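Local structure of glutamine cyclotransferase (Zymomonas mobilis, 3NOL) at residues K42-Y56 / T59-I72. The protein catalyses the cyclisation of N-terminal glutamine to pyroglutamate with release of ammonia, as a bacterial glutaminyl cyclase built as a calcium-containing beta-propeller. Sequence-based numbering, arbitrary orientation.
With CA (calcium ion), chain B.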
ATOM      1  N   LYS A  42     -11.200   6.308  11.464  1.00  9.50           N
ATOM      2  CA  LYS A  42     -11.691   7.276  10.498  1.00 10.71           C
ATOM      3  C   LYS A  42     -10.774   7.378   9.266  1.00 10.47           C
ATOM      4  O   LYS A  42     -11.039   8.151   8.342  1.00 11.67           O
ATOM      5  CB  LYS A  42     -11.891   8.654  11.173  1.00 11.69           C
ATOM      6  CG  LYS A  42     -13.029   8.656  12.209  1.00 11.93           C
ATOM      7  CD  LYS A  42     -13.371  10.066  12.665  1.00 14.39           C
ATOM      8  CE  LYS A  42     -14.594  10.069  13.567  1.00 18.72           C
ATOM      9  NZ  LYS A  42     -14.388   9.255  14.797  1.00 23.46           N
ATOM     10  N   ALA A  43      -9.708   6.576   9.247  1.00  9.18           N
ATOM     11  CA  ALA A  43      -8.683   6.674   8.216  1.00  8.72           C
ATOM     12  C   ALA A  43      -8.966   5.707   7.075  1.00  8.13           C
ATOM     13  O   ALA A  43      -8.773   4.482   7.234  1.00  8.17           O
ATOM     14  CB  ALA A  43      -7.273   6.395   8.812  1.00  8.43           C
ATOM     15  N   PHE A  44      -9.365   6.269   5.931  1.00  7.30           N
ATOM     16  CA  PHE A  44      -9.500   5.499   4.679  1.00  7.40           C
ATOM     17  C   PHE A  44      -8.128   5.282   4.039  1.00  7.40           C
ATOM     18  O   PHE A  44      -7.689   6.070   3.185  1.00  7.73           O
ATOM     19  CB  PHE A  44     -10.404   6.215   3.666  1.00  7.42           C
ATOM     20  CG  PHE A  44     -11.858   6.282   4.068  1.00  8.34           C
ATOM     21  CD1 PHE A  44     -12.351   7.404   4.750  1.00  8.58           C
ATOM     22  CD2 PHE A  44     -12.737   5.241   3.726  1.00  9.12           C
ATOM     23  CE1 PHE A  44     -13.726   7.490   5.085  1.00  7.93           C
ATOM     24  CE2 PHE A  44     -14.103   5.302   4.087  1.00  8.29           C
ATOM     25  CZ  PHE A  44     -14.595   6.428   4.756  1.00  8.22           C
ATOM     26  N   THR A  45      -7.444   4.234   4.465  1.00  6.95           N
ATOM     27  CA  THR A  45      -6.079   3.981   4.010  1.00  7.13           C
ATOM     28  C   THR A  45      -5.976   3.807   2.492  1.00  6.97           C
ATOM     29  O   THR A  45      -6.648   2.919   1.926  1.00  6.89           O
ATOM     30  CB  THR A  45      -5.541   2.701   4.705  1.00  7.18           C
ATOM     31  OG1 THR A  45      -5.648   2.867   6.126  1.00  8.19           O
ATOM     32  CG2 THR A  45      -4.097   2.458   4.321  1.00  6.46           C
ATOM     33  N   GLU A  46      -5.151   4.643   1.834  1.00  6.07           N
ATOM     34  CA  GLU A  46      -4.912   4.540   0.375  1.00  6.93           C
ATOM     35  C   GLU A  46      -3.430   4.311  -0.027  1.00  6.47           C
ATOM     36  O   GLU A  46      -3.105   4.069  -1.206  1.00  6.87           O
ATOM     37  CB  GLU A  46      -5.417   5.788  -0.350  1.00  7.34           C
ATOM     38  CG  GLU A  46      -6.900   6.142  -0.130  1.00  7.44           C
ATOM     39  CD  GLU A  46      -7.862   5.112  -0.725  1.00  9.29           C
ATOM     40  OE1 GLU A  46      -7.409   4.119  -1.333  1.00 11.23           O
ATOM     41  OE2 GLU A  46      -9.099   5.309  -0.609  1.00 12.47           O
ATOM     42  N   GLY A  47      -2.550   4.419   0.959  1.00  6.09           N
ATOM     43  CA  GLY A  47      -1.110   4.248   0.758  1.00  5.74           C
ATOM     44  C   GLY A  47      -0.516   4.024   2.133  1.00  6.21           C
ATOM     45  O   GLY A  47      -0.988   4.604   3.122  1.00  6.42           O
ATOM     46  N   PHE A  48       0.461   3.132   2.218  1.00  5.91           N
ATOM     47  CA  PHE A  48       0.947   2.699   3.534  1.00  5.25           C
ATOM     48  C   PHE A  48       2.314   2.070   3.385  1.00  6.00           C
ATOM     49  O   PHE A  48       2.496   1.143   2.614  1.00  4.47           O
ATOM     50  CB  PHE A  48      -0.066   1.677   4.124  1.00  5.45           C
ATOM     51  CG  PHE A  48       0.242   1.203   5.506  1.00  6.63           C
ATOM     52  CD1 PHE A  48       0.346   2.114   6.573  1.00  8.09           C
ATOM     53  CD2 PHE A  48       0.291  -0.163   5.786  1.00  8.28           C
ATOM     54  CE1 PHE A  48       0.583   1.660   7.896  1.00  9.49           C
ATOM     55  CE2 PHE A  48       0.523  -0.621   7.104  1.00  5.43           C
ATOM     56  CZ  PHE A  48       0.673   0.285   8.152  1.00  9.38           C
ATOM     57  N   PHE A  49       3.297   2.600   4.099  1.00  5.43           N
ATOM     58  CA  PHE A  49       4.607   1.951   4.108  1.00  5.84           C
ATOM     59  C   PHE A  49       5.304   2.188   5.444  1.00  6.58           C
ATOM     60  O   PHE A  49       4.880   3.041   6.226  1.00  6.33           O
ATOM     61  CB  PHE A  49       5.466   2.375   2.885  1.00  6.24           C
ATOM     62  CG  PHE A  49       5.871   3.829   2.882  1.00  5.71           C
ATOM     63  CD1 PHE A  49       5.161   4.760   2.124  1.00  6.86           C
ATOM     64  CD2 PHE A  49       6.964   4.266   3.620  1.00  5.81           C
ATOM     65  CE1 PHE A  49       5.533   6.086   2.093  1.00  6.86           C
ATOM     66  CE2 PHE A  49       7.349   5.620   3.600  1.00  6.35           C
ATOM     67  CZ  PHE A  49       6.623   6.537   2.835  1.00  6.66           C
ATOM     68  N   TYR A  50       6.364   1.421   5.675  1.00  5.68           N
ATOM     69  CA  TYR A  50       7.180   1.555   6.862  1.00  6.81           C
ATOM     70  C   TYR A  50       8.516   2.157   6.451  1.00  6.67           C
ATOM     71  O   TYR A  50       9.125   1.766   5.447  1.00  6.98           O
ATOM     72  CB  TYR A  50       7.397   0.170   7.449  1.00  7.68           C
ATOM     73  CG  TYR A  50       8.437   0.125   8.560  1.00  7.36           C
ATOM     74  CD1 TYR A  50       9.804   0.049   8.271  1.00  9.01           C
ATOM     75  CD2 TYR A  50       8.028   0.117   9.888  1.00  7.61           C
ATOM     76  CE1 TYR A  50      10.754  -0.022   9.310  1.00 11.47           C
ATOM     77  CE2 TYR A  50       8.947   0.031  10.925  1.00 11.32           C
ATOM     78  CZ  TYR A  50      10.301  -0.035  10.629  1.00 10.23           C
ATOM     79  OH  TYR A  50      11.186  -0.106  11.675  1.00 11.84           O
ATOM     80  N   ARG A  51       8.978   3.136   7.210  1.00  7.34           N
ATOM     81  CA  ARG A  51      10.303   3.707   6.953  1.00  9.18           C
ATOM     82  C   ARG A  51      10.824   4.311   8.229  1.00  9.21           C
ATOM     83  O   ARG A  51      10.053   4.948   8.982  1.00  8.74           O
ATOM     84  CB  ARG A  51      10.264   4.760   5.840  1.00 10.47           C
ATOM     85  CG  ARG A  51      11.671   5.284   5.450  1.00 14.35           C
ATOM     86  CD  ARG A  51      11.685   6.048   4.175  1.00 19.83           C
ATOM     87  NE  ARG A  51      13.008   6.557   3.747  1.00 21.37           N
ATOM     88  CZ  ARG A  51      13.662   7.577   4.313  1.00 22.31           C
ATOM     89  NH1 ARG A  51      14.818   7.992   3.815  1.00 19.17           N
ATOM     90  NH2 ARG A  51      13.175   8.187   5.386  1.00 25.36           N
ATOM     91  N   ASN A  52      12.122   4.099   8.474  0.50  9.49           N
ATOM     92  CA  ASN A  52      12.825   4.680   9.622  0.50  9.54           C
ATOM     93  C   ASN A  52      12.072   4.520  10.953  0.50  9.41           C
ATOM     94  O   ASN A  52      11.979   5.458  11.764  0.50  9.24           O
ATOM     95  CB  ASN A  52      13.240   6.139   9.350  0.50 10.15           C
ATOM     96  CG  ASN A  52      12.064   7.042   8.975  0.50  9.53           C
ATOM     97  OD1 ASN A  52      11.353   7.558   9.832  0.50 13.19           O
ATOM     98  ND2 ASN A  52      11.869   7.236   7.682  0.50 12.64           N
ATOM     99  N   GLY A  53      11.528   3.319  11.155  1.00  8.90           N
ATOM    100  CA  GLY A  53      10.861   2.974  12.405  1.00  9.14           C
ATOM    101  C   GLY A  53       9.415   3.414  12.540  1.00  9.09           C
ATOM    102  O   GLY A  53       8.762   3.079  13.538  1.00  9.98           O
ATOM    103  N   TYR A  54       8.903   4.128  11.534  1.00  8.47           N
ATOM    104  CA  TYR A  54       7.537   4.652  11.566  1.00  8.01           C
ATOM    105  C   TYR A  54       6.677   4.182  10.396  1.00  7.37           C
ATOM    106  O   TYR A  54       7.206   3.721   9.385  1.00  6.70           O
ATOM    107  CB  TYR A  54       7.560   6.191  11.642  1.00  8.56           C
ATOM    108  CG  TYR A  54       7.985   6.653  13.007  1.00  9.27           C
ATOM    109  CD1 TYR A  54       7.035   7.060  13.957  1.00  9.86           C
ATOM    110  CD2 TYR A  54       9.340   6.624  13.382  1.00 10.10           C
ATOM    111  CE1 TYR A  54       7.432   7.456  15.232  1.00 11.53           C
ATOM    112  CE2 TYR A  54       9.740   7.014  14.664  1.00 11.49           C
ATOM    113  CZ  TYR A  54       8.781   7.421  15.575  1.00 12.17           C
ATOM    114  OH  TYR A  54       9.147   7.815  16.845  1.00 12.31           O
ATOM    115  N   PHE A  55       5.356   4.300  10.546  1.00  6.75           N
ATOM    116  CA  PHE A  55       4.456   4.152   9.400  1.00  6.24           C
ATOM    117  C   PHE A  55       4.307   5.498   8.699  1.00  7.28           C
ATOM    118  O   PHE A  55       4.255   6.559   9.363  1.00  7.42           O
ATOM    119  CB  PHE A  55       3.049   3.728   9.849  1.00  6.88           C
ATOM    120  CG  PHE A  55       2.970   2.331  10.407  1.00  7.46           C
ATOM    121  CD1 PHE A  55       3.788   1.307   9.914  1.00  7.28           C
ATOM    122  CD2 PHE A  55       2.015   2.020  11.370  1.00  7.83           C
ATOM    123  CE1 PHE A  55       3.701   0.014  10.440  1.00  9.83           C
ATOM    124  CE2 PHE A  55       1.902   0.714  11.892  1.00  8.24           C
ATOM    125  CZ  PHE A  55       2.743  -0.279  11.432  1.00  9.38           C
ATOM    126  N   TYR A  56       4.187   5.454   7.380  1.00  6.62           N
ATOM    127  CA  TYR A  56       3.721   6.621   6.611  1.00  6.81           C
ATOM    128  C   TYR A  56       2.440   6.195   5.912  1.00  7.25           C
ATOM    129  O   TYR A  56       2.390   5.125   5.302  1.00  6.61           O
ATOM    130  CB  TYR A  56       4.779   7.066   5.606  1.00  8.66           C
ATOM    131  CG  TYR A  56       5.912   7.810   6.281  1.00  8.51           C
ATOM    132  CD1 TYR A  56       5.909   9.208   6.331  1.00 10.91           C
ATOM    133  CD2 TYR A  56       6.973   7.118   6.883  1.00 11.23           C
ATOM    134  CE1 TYR A  56       6.948   9.917   6.962  1.00 10.63           C
ATOM    135  CE2 TYR A  56       8.027   7.815   7.516  1.00  9.47           C
ATOM    136  CZ  TYR A  56       8.001   9.212   7.541  1.00 12.03           C
ATOM    137  OH  TYR A  56       9.030   9.892   8.176  1.00 10.75           O
ATOM    138  N   THR A  59      -4.097   8.915   3.685  0.50  7.66           N
ATOM    139  CA  THR A  59      -5.461   8.680   4.202  0.50  8.39           C
ATOM    140  C   THR A  59      -6.480   9.644   3.644  0.50  8.83           C
ATOM    141  O   THR A  59      -6.209  10.845   3.502  0.50  8.89           O
ATOM    142  CB  THR A  59      -5.561   8.823   5.757  0.50  8.16           C
ATOM    143  OG1 THR A  59      -5.142  10.131   6.180  0.50  7.96           O
ATOM    144  CG2 THR A  59      -4.757   7.769   6.461  0.50  9.21           C
ATOM    145  N   GLY A  60      -7.661   9.113   3.344  1.00  9.05           N
ATOM    146  CA  GLY A  60      -8.821   9.944   3.115  1.00 10.70           C
ATOM    147  C   GLY A  60      -9.376  10.126   4.518  1.00 12.11           C
ATOM    148  O   GLY A  60      -9.326   9.195   5.381  1.00 13.06           O
ATOM    149  N   LEU A  61      -9.790  11.352   4.796  1.00 12.19           N
ATOM    150  CA  LEU A  61     -10.333  11.703   6.100  1.00 12.24           C
ATOM    151  C   LEU A  61     -11.507  12.584   5.797  1.00 12.64           C
ATOM    152  O   LEU A  61     -11.318  13.729   5.347  1.00 12.88           O
ATOM    153  CB  LEU A  61      -9.288  12.459   6.952  1.00 12.75           C
ATOM    154  CG  LEU A  61      -8.096  11.614   7.424  1.00 12.36           C
ATOM    155  CD1 LEU A  61      -7.013  12.492   8.075  1.00 14.01           C
ATOM    156  CD2 LEU A  61      -8.578  10.516   8.387  1.00 14.86           C
ATOM    157  N   ASN A  62     -12.710  12.037   5.965  1.00 12.65           N
ATOM    158  CA  ASN A  62     -13.957  12.828   5.803  1.00 13.38           C
ATOM    159  C   ASN A  62     -13.938  13.856   4.633  1.00 13.53           C
ATOM    160  O   ASN A  62     -14.139  15.088   4.847  1.00 13.19           O
ATOM    161  CB  ASN A  62     -14.295  13.521   7.140  1.00 13.26           C
ATOM    162  CG  ASN A  62     -15.699  14.123   7.158  1.00 15.91           C
ATOM    163  OD1 ASN A  62     -16.541  13.753   6.347  1.00 16.00           O
ATOM    164  ND2 ASN A  62     -15.958  15.031   8.102  1.00 16.13           N
ATOM    165  N   GLY A  63     -13.665  13.361   3.421  1.00 12.76           N
ATOM    166  CA  GLY A  63     -13.748  14.180   2.182  1.00 14.21           C
ATOM    167  C   GLY A  63     -12.460  14.824   1.686  1.00 14.07           C
ATOM    168  O   GLY A  63     -12.402  15.322   0.550  1.00 15.32           O
ATOM    169  N   ARG A  64     -11.429  14.837   2.538  1.00 12.69           N
ATOM    170  CA  ARG A  64     -10.140  15.461   2.211  1.00 12.28           C
ATOM    171  C   ARG A  64      -9.057  14.407   2.371  1.00 11.47           C
ATOM    172  O   ARG A  64      -9.330  13.316   2.870  1.00 12.40           O
ATOM    173  CB  ARG A  64      -9.865  16.698   3.099  1.00 12.05           C
ATOM    174  CG  ARG A  64     -10.724  17.930   2.732  1.00 12.26           C
ATOM    175  CD  ARG A  64     -10.326  18.535   1.383  1.00 11.30           C
ATOM    176  NE  ARG A  64      -9.028  19.218   1.408  1.00 12.29           N
ATOM    177  CZ  ARG A  64      -8.820  20.458   1.854  1.00 13.24           C
ATOM    178  NH1 ARG A  64      -7.587  20.960   1.845  1.00 13.74           N
ATOM    179  NH2 ARG A  64      -9.836  21.193   2.340  1.00 13.13           N
ATOM    180  N   SER A  65      -7.846  14.715   1.933  1.00 11.18           N
ATOM    181  CA  SER A  65      -6.776  13.715   1.928  1.00 10.84           C
ATOM    182  C   SER A  65      -5.505  14.235   2.626  1.00  9.79           C
ATOM    183  O   SER A  65      -5.134  15.414   2.491  1.00  9.17           O
ATOM    184  CB  SER A  65      -6.522  13.272   0.481  1.00 11.55           C
ATOM    185  OG  SER A  65      -5.199  12.857   0.249  1.00 13.55           O
ATOM    186  N   SER A  66      -4.859  13.351   3.379  1.00  9.30           N
ATOM    187  CA  SER A  66      -3.666  13.716   4.142  1.00  8.59           C
ATOM    188  C   SER A  66      -2.551  12.671   4.010  1.00  8.80           C
ATOM    189  O   SER A  66      -2.822  11.494   3.747  1.00  7.64           O
ATOM    190  CB  SER A  66      -4.037  13.881   5.621  1.00  9.42           C
ATOM    191  OG  SER A  66      -4.754  15.089   5.854  1.00 11.34           O
ATOM    192  N   ILE A  67      -1.311  13.120   4.231  1.00  8.28           N
ATOM    193  CA  ILE A  67      -0.166  12.217   4.358  1.00  8.46           C
ATOM    194  C   ILE A  67       0.295  12.375   5.810  1.00  8.30           C
ATOM    195  O   ILE A  67       0.480  13.499   6.274  1.00  7.20           O
ATOM    196  CB  ILE A  67       1.001  12.582   3.372  1.00  9.16           C
ATOM    197  CG1 ILE A  67       0.547  12.551   1.889  1.00 12.34           C
ATOM    198  CG2 ILE A  67       2.229  11.684   3.640  1.00  9.51           C
ATOM    199  CD1 ILE A  67      -0.261  11.385   1.476  1.00 12.50           C
ATOM    200  N   ARG A  68       0.433  11.264   6.526  1.00  7.26           N
ATOM    201  CA  ARG A  68       0.839  11.332   7.934  1.00  8.09           C
ATOM    202  C   ARG A  68       1.985  10.397   8.277  1.00  7.92           C
ATOM    203  O   ARG A  68       2.081   9.301   7.722  1.00  6.60           O
ATOM    204  CB  ARG A  68      -0.333  11.044   8.872  1.00  9.10           C
ATOM    205  CG  ARG A  68      -1.079   9.753   8.569  1.00  9.46           C
ATOM    206  CD  ARG A  68      -2.133   9.355   9.630  1.00 11.11           C
ATOM    207  NE  ARG A  68      -3.023  10.465   9.982  1.00 12.14           N
ATOM    208  CZ  ARG A  68      -4.249  10.346  10.497  1.00 14.06           C
ATOM    209  NH1 ARG A  68      -4.817   9.136  10.729  1.00  9.31           N
ATOM    210  NH2 ARG A  68      -4.910  11.465  10.789  1.00 14.72           N
ATOM    211  N   LYS A  69       2.833  10.851   9.203  1.00  7.45           N
ATOM    212  CA  LYS A  69       3.825   9.997   9.856  1.00  6.78           C
ATOM    213  C   LYS A  69       3.222   9.523  11.176  1.00  7.46           C
ATOM    214  O   LYS A  69       2.790  10.345  11.981  1.00  7.23           O
ATOM    215  CB  LYS A  69       5.097  10.799  10.146  1.00  6.97           C
ATOM    216  CG  LYS A  69       6.181   9.977  10.773  1.00  7.45           C
ATOM    217  CD  LYS A  69       7.451  10.839  11.001  1.00 10.20           C
ATOM    218  CE  LYS A  69       8.564  10.042  11.688  1.00 11.45           C
ATOM    219  NZ  LYS A  69       9.788  10.886  11.948  1.00 12.23           N
ATOM    220  N   VAL A  70       3.218   8.208  11.394  1.00  7.52           N
ATOM    221  CA  VAL A  70       2.462   7.597  12.485  1.00  8.34           C
ATOM    222  C   VAL A  70       3.346   6.687  13.363  1.00  8.73           C
ATOM    223  O   VAL A  70       4.086   5.820  12.852  1.00  7.79           O
ATOM    224  CB  VAL A  70       1.248   6.782  11.906  1.00  8.17           C
ATOM    225  CG1 VAL A  70       0.500   6.067  12.997  1.00  9.35           C
ATOM    226  CG2 VAL A  70       0.317   7.657  11.143  1.00  8.46           C
ATOM    227  N   ASP A  71       3.268   6.919  14.677  1.00  9.52           N
ATOM    228  CA  ASP A  71       3.890   6.054  15.688  1.00 10.30           C
ATOM    229  C   ASP A  71       3.234   4.681  15.645  1.00  9.37           C
ATOM    230  O   ASP A  71       2.002   4.584  15.749  1.00  9.50           O
ATOM    231  CB  ASP A  71       3.690   6.641  17.093  1.00 10.89           C
ATOM    232  CG  ASP A  71       4.329   5.784  18.169  1.00 12.46           C
ATOM    233  OD1 ASP A  71       5.570   5.715  18.228  1.00 14.95           O
ATOM    234  OD2 ASP A  71       3.580   5.150  18.940  1.00 15.11           O
ATOM    235  N   ILE A  72       4.039   3.635  15.468  1.00  9.12           N
ATOM    236  CA  ILE A  72       3.506   2.274  15.305  1.00 10.17           C
ATOM    237  C   ILE A  72       2.699   1.828  16.524  1.00 10.90           C
ATOM    238  O   ILE A  72       1.556   1.375  16.396  1.00 11.05           O
ATOM    239  CB  ILE A  72       4.610   1.227  14.987  1.00 10.23           C
ATOM    240  CG1 ILE A  72       5.252   1.527  13.627  1.00 10.60           C
ATOM    241  CG2 ILE A  72       4.017  -0.197  14.998  1.00 10.39           C
ATOM    242  CD1 ILE A  72       6.434   0.637  13.268  1.00  9.67           C
TER
HETATM  243 CA    CA B 263       2.645  -0.338   0.853  1.00  5.77          CA
HETATM  244  O   HOH W   1     -12.872   9.895   7.881  1.00 15.24           O
HETATM  245  O   HOH W   2       6.911   3.887  15.480  1.00 12.29           O
HETATM  246  O   HOH W   3       3.928   1.358  -0.248  1.00  6.17           O
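Phe55 and Val70 pair in the antiparallel four-stranded blade of a beta-propeller, where strand 54-61 is bonded to 44-51 along one edge and to 64-70 along the other. Two backbone hydrogen bonds define that pair: Val70 N reaches Phe55 O at 2.8 Å, and Phe55 N donates to Val70 O at 3.0 Å. A second hydrogen-bonded pair joins strand 44-51 to strand 54-61 at Phe44 and Gly60; there Phe44 N to Gly60 O and Gly60 N to Phe44 O both measure 3.0 Å.

Apolar packing centres on the Phe55 ring. Ile72 CG1 lies 3.7 Å from the centroid of the Phe55 ring and 5° off the normal, a CH-pi contact, while Phe48 CZ covers the opposite face. Ile72 CD1 continues to the edge of Tyr50, 3.5 Å from Tyr50 CE2. Through its carbonyl O, Phe48 also binds the calcium ion, a site completed by Glu176, Leu177, Glu178, Ile230 and water.

On the other face of the sheet, Lys69 has CG anti to its backbone N (chi1 -178°) and stays extended, running alongside Tyr56 with CD 3.4 Å from Tyr56 OH. This brings the ammonium over one face of Tyr54, a cation-pi contact with Lys69 NZ 4.7 Å from the centroid of the Tyr54 ring. Toward the rim of the opposite face of Tyr54 sits a water that accepts from Ile72 N and donates to Gly53 O at 2.8 Å.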